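PDB 5JM6: aminopeptidase-like protein from Chaetomium thermophilum, which probably works as a zinc-dependent aminopeptidase of the M18 family and assembles into a dodecamer. Local coordinates for residues H320-P325 and F502-L507; K76-K81 and A313-L318. All blocks are in the same frame, centred on the assembly; numbering follows the deposited sequence.

Contact 1. Residues H320-P325 and F502-L507; sequences HAKRAP and FYKGFL
Lys504 reaches out from helix 495-514 to the backbone of His320, where its NZ donates a hydrogen bond to the carbonyl oxygen, with NZ and His320 O 2.5 Å apart. The C=O...N angle is 150°, and the ammonium nitrogen stands a little off the carbonyl plane. The lysine chain sets up this approach: CG lies anti to the backbone N (chi1 -180°), the stem runs outward from the helix, and a bend at chi4 (86°) turns NZ onto the oxygen. The methylenes thus lie against the same carbonyl, with Lys504 CD 3.5 Å from His320 O. Beside them, His320 CB comes within 4.4 Å of Lys504 CD, while the imidazole swings off from helix 495-514 and meets Phe54 edge-to-face. Backbones come close here, the CA atoms of Ala321 and Lys504 being 5.6 Å apart. The contact ties the loop between helix 305-320 and strand 330-336 to a neighbouring helix of the layer that covers one face of the mixed sheet in this M18 fold, at the surface and away from the zinc sites. Further along the loop, Lys322 CG lies 4.3 Å from Lys504 NZ, but the two ammonium groups stay apart, at 6.7 Å between Lys322 NZ and Lys504 NZ. Asp508, one turn on from Lys504, binds both sides of the contact: its carboxylate forms a salt bridge with the Lys504 ammonium and accepts a hydrogen bond from the Lys322 backbone N. That second partner would be expected to balance the lysine charge and to steady its bent end. Inward from this junction, Tyr503 packs on Ala313, Ala314 and Ala317 of helix 305-320, and Leu507 on Ile130 of strand 127-133.

Contact 2. Residues K76-K81 and A313-L318; sequences KQKLLK and AAFMAL
Phe315 points its ring at helix 68-81 and is met along the ring's outer edge by Leu79 and Lys78, so that neither side chain lies over a face. Its CG stands anti to the backbone N (chi1 176°), which carries the ring across to helix 68-81; the CA atoms of Leu79 and Phe315 are 9.4 Å apart, so side chains alone bridge the two segments. At one corner, Leu79 CG sits 3.6 Å from Phe315 CE1. The isobutyl group and the ring cross obliquely, with the branch point leading and Leu79 CD2 following at 3.8 Å from the same Phe315 CE1. Lys78 touches the neighbouring stretch of the same edge, its CB in the ring plane, 3.9 Å from Phe315 CZ. Only the root of this lysine is used here. Its chain bends at chi3 (140°), and the ammonium hydrogen-bonds to the hydroxyl of Tyr74, one turn earlier in the same helix, leaving the interface itself apolar. Leu79 is also enclosed from the sheet side by Phe104 of strand 102-107 and by Ile112 and Ala114 of strand 111-117, and Leu318 rests on Ala114 as well. Met316, whose end also approaches helix 68-81 without touching it, packs on Phe54 and Val500. The ring lies about 11 Å, side chain to side chain, from Asp307, near the start of the same helix, a zinc ligand in a structure of this protein though not bound to zinc in this chain. This is helix-on-helix packing above a mixed beta sheet, as in the alpha/beta core of M18 zinc aminopeptidases.

From the N terminus, helix 68-81 comes first, and contact 2 joins it to helix 305-320 across 231 intervening residues, a loop that includes strands of both the mixed sheet and the six-stranded antiparallel sheet. Contact 1 opens as the chain leaves that helix and closes on helix 495-514 across 176 intervening residues, so the two are in series, neither nesting nor crossing. Helix 305-320 is shared, contact 2 using its body and contact 1 His320 and the following loop, and stands between the early and late helices. The contact centres are about 13 Å apart, and the junction is direct, Tyr503 CB lying 3.5 Å from Ala317 CB. Together they unite three helices on the mixed sheet.

Contact 1. Residues H320-P325 and F502-L507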
ATOM      1  N   HIS A 320      19.252  -8.429 -58.963  1.00 34.54           N
ATOM      2  CA  HIS A 320      18.913  -9.680 -59.638  1.00 35.48           C
ATOM      3  C   HIS A 320      17.634  -9.627 -60.481  1.00 34.76           C
ATOM      4  O   HIS A 320      17.212 -10.644 -61.029  1.00 34.14           O
ATOM      5  CB  HIS A 320      18.815 -10.810 -58.613  1.00 31.40           C
ATOM      6  CG  HIS A 320      20.144 -11.263 -58.094  1.00 40.25           C
ATOM      7  ND1 HIS A 320      20.741 -12.437 -58.499  1.00 44.16           N
ATOM      8  CD2 HIS A 320      21.001 -10.690 -57.215  1.00 41.59           C
ATOM      9  CE1 HIS A 320      21.904 -12.573 -57.886  1.00 45.27           C
ATOM     10  NE2 HIS A 320      22.085 -11.527 -57.100  1.00 46.42           N
ATOM     11  N   ALA A 321      17.011  -8.457 -60.574  1.00 33.52           N
ATOM     12  CA  ALA A 321      15.753  -8.335 -61.307  1.00 31.20           C
ATOM     13  C   ALA A 321      15.952  -8.484 -62.815  1.00 36.03           C
ATOM     14  O   ALA A 321      17.044  -8.248 -63.334  1.00 37.72           O
ATOM     15  CB  ALA A 321      15.087  -7.005 -60.995  1.00 30.59           C
ATOM     16  N   LYS A 322      14.891  -8.887 -63.510  1.00 35.50           N
ATOM     17  CA  LYS A 322      14.899  -8.924 -64.969  1.00 40.30           C
ATOM     18  C   LYS A 322      15.048  -7.523 -65.543  1.00 43.90           C
ATOM     19  O   LYS A 322      14.565  -6.557 -64.952  1.00 37.48           O
ATOM     20  CB  LYS A 322      13.602  -9.531 -65.519  1.00 33.89           C
ATOM     21  CG  LYS A 322      13.402 -11.024 -65.329  1.00 38.14           C
ATOM     22  CD  LYS A 322      12.101 -11.452 -66.010  1.00 43.32           C
ATOM     23  CE  LYS A 322      11.539 -12.740 -65.427  1.00 45.58           C
ATOM     24  NZ  LYS A 322      10.156 -13.016 -65.918  1.00 49.32           N
ATOM     25  N   ARG A 323      15.740  -7.398 -66.672  1.00 44.73           N
ATOM     26  CA  ARG A 323      15.410  -6.313 -67.581  1.00 46.48           C
ATOM     27  C   ARG A 323      14.945  -6.928 -68.890  1.00 46.27           C
ATOM     28  O   ARG A 323      15.745  -7.152 -69.799  1.00 53.36           O
ATOM     29  CB  ARG A 323      16.615  -5.401 -67.826  1.00 37.23           C
ATOM     30  CG  ARG A 323      17.283  -4.852 -66.578  1.00 48.15           C
ATOM     31  CD  ARG A 323      18.180  -3.681 -66.948  1.00 48.20           C
ATOM     32  NE  ARG A 323      19.078  -4.025 -68.047  1.00 56.33           N
ATOM     33  CZ  ARG A 323      19.543  -3.156 -68.938  1.00 51.04           C
ATOM     34  NH1 ARG A 323      19.193  -1.881 -68.868  1.00 49.35           N
ATOM     35  NH2 ARG A 323      20.354  -3.564 -69.904  1.00 54.36           N
ATOM     36  N   ALA A 324      13.636  -7.070 -69.034  1.00 44.77           N
ATOM     37  CA  ALA A 324      13.071  -7.641 -70.241  1.00 41.97           C
ATOM     38  C   ALA A 324      12.873  -6.492 -71.201  1.00 43.02           C
ATOM     39  O   ALA A 324      12.681  -5.358 -70.765  1.00 41.46           O
ATOM     40  CB  ALA A 324      11.758  -8.361 -69.952  1.00 39.10           C
ATOM     41  N   PRO A 325      12.935  -6.761 -72.511  1.00 49.29           N
ATOM     42  CA  PRO A 325      12.722  -5.662 -73.457  1.00 43.06           C
ATOM     43  C   PRO A 325      11.298  -5.114 -73.385  1.00 42.08           C
ATOM     44  O   PRO A 325      11.031  -4.017 -73.872  1.00 47.98           O
ATOM     45  CB  PRO A 325      13.000  -6.312 -74.816  1.00 38.00           C
ATOM     46  CG  PRO A 325      12.736  -7.763 -74.601  1.00 42.59           C
ATOM     47  CD  PRO A 325      13.172  -8.045 -73.193  1.00 43.77           C
ATOM     48  N   PHE A 502      11.262 -13.233 -52.987  1.00 33.10           N
ATOM     49  CA  PHE A 502       9.957 -12.584 -53.013  1.00 30.01           C
ATOM     50  C   PHE A 502      10.013 -11.179 -53.605  1.00 32.69           C
ATOM     51  O   PHE A 502       9.176 -10.819 -54.434  1.00 40.52           O
ATOM     52  CB  PHE A 502       9.346 -12.509 -51.617  1.00 31.41           C
ATOM     53  CG  PHE A 502       8.160 -11.595 -51.544  1.00 33.23           C
ATOM     54  CD1 PHE A 502       6.954 -11.964 -52.116  1.00 32.55           C
ATOM     55  CD2 PHE A 502       8.257 -10.355 -50.933  1.00 32.00           C
ATOM     56  CE1 PHE A 502       5.863 -11.122 -52.068  1.00 36.95           C
ATOM     57  CE2 PHE A 502       7.168  -9.508 -50.880  1.00 35.34           C
ATOM     58  CZ  PHE A 502       5.969  -9.892 -51.449  1.00 40.07           C
ATOM     59  N   TYR A 503      10.981 -10.378 -53.167  1.00 32.15           N
ATOM     60  CA  TYR A 503      11.103  -9.011 -53.660  1.00 31.08           C
ATOM     61  C   TYR A 503      11.373  -8.985 -55.159  1.00 32.96           C
ATOM     62  O   TYR A 503      10.794  -8.174 -55.881  1.00 31.92           O
ATOM     63  CB  TYR A 503      12.213  -8.259 -52.929  1.00 33.05           C
ATOM     64  CG  TYR A 503      11.956  -8.027 -51.464  1.00 35.08           C
ATOM     65  CD1 TYR A 503      10.687  -7.704 -50.999  1.00 36.59           C
ATOM     66  CD2 TYR A 503      12.986  -8.131 -50.543  1.00 33.91           C
ATOM     67  CE1 TYR A 503      10.456  -7.491 -49.656  1.00 33.08           C
ATOM     68  CE2 TYR A 503      12.766  -7.923 -49.203  1.00 32.60           C
ATOM     69  CZ  TYR A 503      11.502  -7.603 -48.763  1.00 35.19           C
ATOM     70  OH  TYR A 503      11.288  -7.398 -47.423  1.00 48.53           O
ATOM     71  N   LYS A 504      12.254  -9.868 -55.624  1.00 31.10           N
ATOM     72  CA  LYS A 504      12.518  -9.968 -57.054  1.00 32.21           C
ATOM     73  C   LYS A 504      11.233 -10.319 -57.789  1.00 36.59           C
ATOM     74  O   LYS A 504      10.969  -9.804 -58.875  1.00 31.70           O
ATOM     75  CB  LYS A 504      13.594 -11.011 -57.364  1.00 32.53           C
ATOM     76  CG  LYS A 504      13.891 -11.124 -58.857  1.00 32.05           C
ATOM     77  CD  LYS A 504      14.734 -12.341 -59.191  1.00 31.88           C
ATOM     78  CE  LYS A 504      14.463 -12.828 -60.611  1.00 33.45           C
ATOM     79  NZ  LYS A 504      15.287 -12.138 -61.643  1.00 36.71           N
ATOM     80  N   GLY A 505      10.435 -11.194 -57.184  1.00 32.33           N
ATOM     81  CA  GLY A 505       9.154 -11.565 -57.748  1.00 31.22           C
ATOM     82  C   GLY A 505       8.250 -10.362 -57.918  1.00 32.92           C
ATOM     83  O   GLY A 505       7.574 -10.222 -58.936  1.00 35.02           O
ATOM     84  N   PHE A 506       8.247  -9.484 -56.922  1.00 29.49           N
ATOM     85  CA  PHE A 506       7.417  -8.287 -56.962  1.00 31.04           C
ATOM     86  C   PHE A 506       7.861  -7.325 -58.064  1.00 33.59           C
ATOM     87  O   PHE A 506       7.052  -6.924 -58.901  1.00 28.24           O
ATOM     88  CB  PHE A 506       7.431  -7.590 -55.601  1.00 29.19           C
ATOM     89  CG  PHE A 506       6.935  -6.174 -55.637  1.00 30.00           C
ATOM     90  CD1 PHE A 506       5.582  -5.899 -55.741  1.00 29.64           C
ATOM     91  CD2 PHE A 506       7.825  -5.117 -55.555  1.00 27.97           C
ATOM     92  CE1 PHE A 506       5.129  -4.594 -55.772  1.00 31.70           C
ATOM     93  CE2 PHE A 506       7.379  -3.811 -55.584  1.00 27.02           C
ATOM     94  CZ  PHE A 506       6.029  -3.548 -55.692  1.00 30.70           C
ATOM     95  N   LEU A 507       9.140  -6.962 -58.071  1.00 29.00           N
ATOM     96  CA  LEU A 507       9.647  -6.035 -59.077  1.00 31.12           C
ATOM     97  C   LEU A 507       9.451  -6.591 -60.487  1.00 34.79           C
ATOM     98  O   LEU A 507       9.109  -5.850 -61.408  1.00 31.98           O
ATOM     99  CB  LEU A 507      11.126  -5.718 -58.828  1.00 31.31           C
ATOM    100  CG  LEU A 507      11.469  -5.033 -57.499  1.00 33.63           C
ATOM    101  CD1 LEU A 507      12.971  -5.016 -57.277  1.00 32.98           C
ATOM    102  CD2 LEU A 507      10.907  -3.620 -57.431  1.00 28.59           C
TER

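Contact 2. Residues K76-K81 and A313-L318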
ATOM      1  N   LYS A  76      26.708   1.208 -52.839  1.00 40.73           N
ATOM      2  CA  LYS A  76      27.204   2.096 -53.876  1.00 37.36           C
ATOM      3  C   LYS A  76      28.279   1.405 -54.717  1.00 34.12           C
ATOM      4  O   LYS A  76      28.325   1.580 -55.933  1.00 33.57           O
ATOM      5  CB  LYS A  76      27.739   3.391 -53.255  1.00 30.46           C
ATOM      6  CG  LYS A  76      28.174   4.427 -54.265  1.00 40.81           C
ATOM      7  CD  LYS A  76      28.611   5.725 -53.604  1.00 42.36           C
ATOM      8  CE  LYS A  76      29.166   6.677 -54.653  1.00 46.94           C
ATOM      9  NZ  LYS A  76      29.681   7.954 -54.092  1.00 54.08           N
ATOM     10  N   GLN A  77      29.120   0.597 -54.079  1.00 34.44           N
ATOM     11  CA  GLN A  77      30.167  -0.119 -54.807  1.00 36.08           C
ATOM     12  C   GLN A  77      29.608  -1.259 -55.654  1.00 37.88           C
ATOM     13  O   GLN A  77      30.144  -1.560 -56.716  1.00 41.35           O
ATOM     14  CB  GLN A  77      31.227  -0.669 -53.851  1.00 41.97           C
ATOM     15  CG  GLN A  77      32.002   0.384 -53.077  1.00 48.78           C
ATOM     16  CD  GLN A  77      33.085  -0.226 -52.206  1.00 55.20           C
ATOM     17  OE1 GLN A  77      33.350  -1.427 -52.278  1.00 58.96           O
ATOM     18  NE2 GLN A  77      33.716   0.599 -51.378  1.00 58.43           N
ATOM     19  N   LYS A  78      28.541  -1.902 -55.194  1.00 36.66           N
ATOM     20  CA  LYS A  78      27.956  -2.982 -55.978  1.00 34.04           C
ATOM     21  C   LYS A  78      27.110  -2.429 -57.124  1.00 39.18           C
ATOM     22  O   LYS A  78      27.077  -3.010 -58.207  1.00 40.27           O
ATOM     23  CB  LYS A  78      27.130  -3.914 -55.091  1.00 39.10           C
ATOM     24  CG  LYS A  78      27.939  -4.538 -53.963  1.00 37.12           C
ATOM     25  CD  LYS A  78      27.369  -5.880 -53.547  1.00 36.01           C
ATOM     26  CE  LYS A  78      28.476  -6.879 -53.256  1.00 41.17           C
ATOM     27  NZ  LYS A  78      27.925  -8.216 -52.904  1.00 48.01           N
ATOM     28  N   LEU A  79      26.444  -1.301 -56.893  1.00 39.40           N
ATOM     29  CA  LEU A  79      25.684  -0.654 -57.959  1.00 35.33           C
ATOM     30  C   LEU A  79      26.612  -0.174 -59.071  1.00 35.63           C
ATOM     31  O   LEU A  79      26.291  -0.302 -60.251  1.00 33.54           O
ATOM     32  CB  LEU A  79      24.862   0.517 -57.416  1.00 33.34           C
ATOM     33  CG  LEU A  79      23.637   0.178 -56.566  1.00 32.10           C
ATOM     34  CD1 LEU A  79      23.049   1.444 -55.970  1.00 29.37           C
ATOM     35  CD2 LEU A  79      22.592  -0.573 -57.379  1.00 28.79           C
ATOM     36  N   LEU A  80      27.767   0.366 -58.697  1.00 36.13           N
ATOM     37  CA  LEU A  80      28.726   0.847 -59.684  1.00 39.20           C
ATOM     38  C   LEU A  80      29.359  -0.308 -60.459  1.00 41.98           C
ATOM     39  O   LEU A  80      29.633  -0.185 -61.652  1.00 45.19           O
ATOM     40  CB  LEU A  80      29.809   1.697 -59.016  1.00 38.11           C
ATOM     41  CG  LEU A  80      29.379   3.101 -58.583  1.00 32.47           C
ATOM     42  CD1 LEU A  80      30.415   3.730 -57.667  1.00 29.90           C
ATOM     43  CD2 LEU A  80      29.131   3.987 -59.793  1.00 31.45           C
ATOM     44  N   LYS A  81      29.579  -1.434 -59.787  1.00 40.87           N
ATOM     45  CA  LYS A  81      30.175  -2.592 -60.441  1.00 40.23           C
ATOM     46  C   LYS A  81      29.183  -3.265 -61.387  1.00 40.35           C
ATOM     47  O   LYS A  81      29.581  -3.965 -62.319  1.00 40.56           O
ATOM     48  CB  LYS A  81      30.687  -3.589 -59.400  1.00 45.17           C
ATOM     49  CG  LYS A  81      31.958  -3.134 -58.700  1.00 50.44           C
ATOM     50  CD  LYS A  81      32.267  -3.993 -57.485  1.00 55.26           C
ATOM     51  CE  LYS A  81      33.332  -3.345 -56.614  1.00 64.67           C
ATOM     52  NZ  LYS A  81      33.581  -4.114 -55.363  1.00 63.79           N
ATOM     53  N   ALA A 313      18.018  -7.645 -48.694  1.00 33.22           N
ATOM     54  CA  ALA A 313      17.290  -8.531 -49.596  1.00 34.07           C
ATOM     55  C   ALA A 313      16.610  -7.739 -50.709  1.00 35.58           C
ATOM     56  O   ALA A 313      16.549  -8.190 -51.853  1.00 32.82           O
ATOM     57  CB  ALA A 313      16.270  -9.354 -48.826  1.00 33.34           C
ATOM     58  N   ALA A 314      16.101  -6.558 -50.368  1.00 34.82           N
ATOM     59  CA  ALA A 314      15.491  -5.677 -51.358  1.00 33.81           C
ATOM     60  C   ALA A 314      16.537  -5.208 -52.363  1.00 36.35           C
ATOM     61  O   ALA A 314      16.310  -5.244 -53.573  1.00 38.71           O
ATOM     62  CB  ALA A 314      14.831  -4.488 -50.680  1.00 29.26           C
ATOM     63  N   PHE A 315      17.682  -4.772 -51.848  1.00 30.86           N
ATOM     64  CA  PHE A 315      18.802  -4.348 -52.678  1.00 28.41           C
ATOM     65  C   PHE A 315      19.225  -5.460 -53.636  1.00 34.89           C
ATOM     66  O   PHE A 315      19.384  -5.226 -54.834  1.00 29.79           O
ATOM     67  CB  PHE A 315      19.977  -3.919 -51.794  1.00 33.90           C
ATOM     68  CG  PHE A 315      21.223  -3.556 -52.555  1.00 33.32           C
ATOM     69  CD1 PHE A 315      21.338  -2.329 -53.187  1.00 33.00           C
ATOM     70  CD2 PHE A 315      22.291  -4.436 -52.615  1.00 31.21           C
ATOM     71  CE1 PHE A 315      22.488  -1.995 -53.880  1.00 36.71           C
ATOM     72  CE2 PHE A 315      23.443  -4.106 -53.302  1.00 40.79           C
ATOM     73  CZ  PHE A 315      23.542  -2.885 -53.937  1.00 40.52           C
ATOM     74  N   MET A 316      19.392  -6.671 -53.110  1.00 31.72           N
ATOM     75  CA  MET A 316      19.806  -7.802 -53.936  1.00 29.44           C
ATOM     76  C   MET A 316      18.740  -8.160 -54.967  1.00 30.13           C
ATOM     77  O   MET A 316      19.064  -8.595 -56.072  1.00 30.81           O
ATOM     78  CB  MET A 316      20.129  -9.026 -53.072  1.00 28.58           C
ATOM     79  CG  MET A 316      21.372  -8.881 -52.200  1.00 31.59           C
ATOM     80  SD  MET A 316      22.919  -8.680 -53.114  1.00 35.05           S
ATOM     81  CE  MET A 316      23.098 -10.293 -53.873  1.00 34.05           C
ATOM     82  N   ALA A 317      17.472  -7.978 -54.613  1.00 32.29           N
ATOM     83  CA  ALA A 317      16.388  -8.224 -55.555  1.00 33.74           C
ATOM     84  C   ALA A 317      16.510  -7.306 -56.765  1.00 34.59           C
ATOM     85  O   ALA A 317      16.334  -7.742 -57.903  1.00 35.50           O
ATOM     86  CB  ALA A 317      15.046  -8.039 -54.887  1.00 28.64           C
ATOM     87  N   LEU A 318      16.817  -6.036 -56.518  1.00 31.33           N
ATOM     88  CA  LEU A 318      17.012  -5.089 -57.607  1.00 34.25           C
ATOM     89  C   LEU A 318      18.170  -5.527 -58.500  1.00 36.12           C
ATOM     90  O   LEU A 318      18.041  -5.550 -59.723  1.00 43.08           O
ATOM     91  CB  LEU A 318      17.264  -3.680 -57.070  1.00 38.15           C
ATOM     92  CG  LEU A 318      17.319  -2.584 -58.135  1.00 29.14           C
ATOM     93  CD1 LEU A 318      16.016  -2.540 -58.918  1.00 32.51           C
ATOM     94  CD2 LEU A 318      17.611  -1.234 -57.505  1.00 27.77           C
TER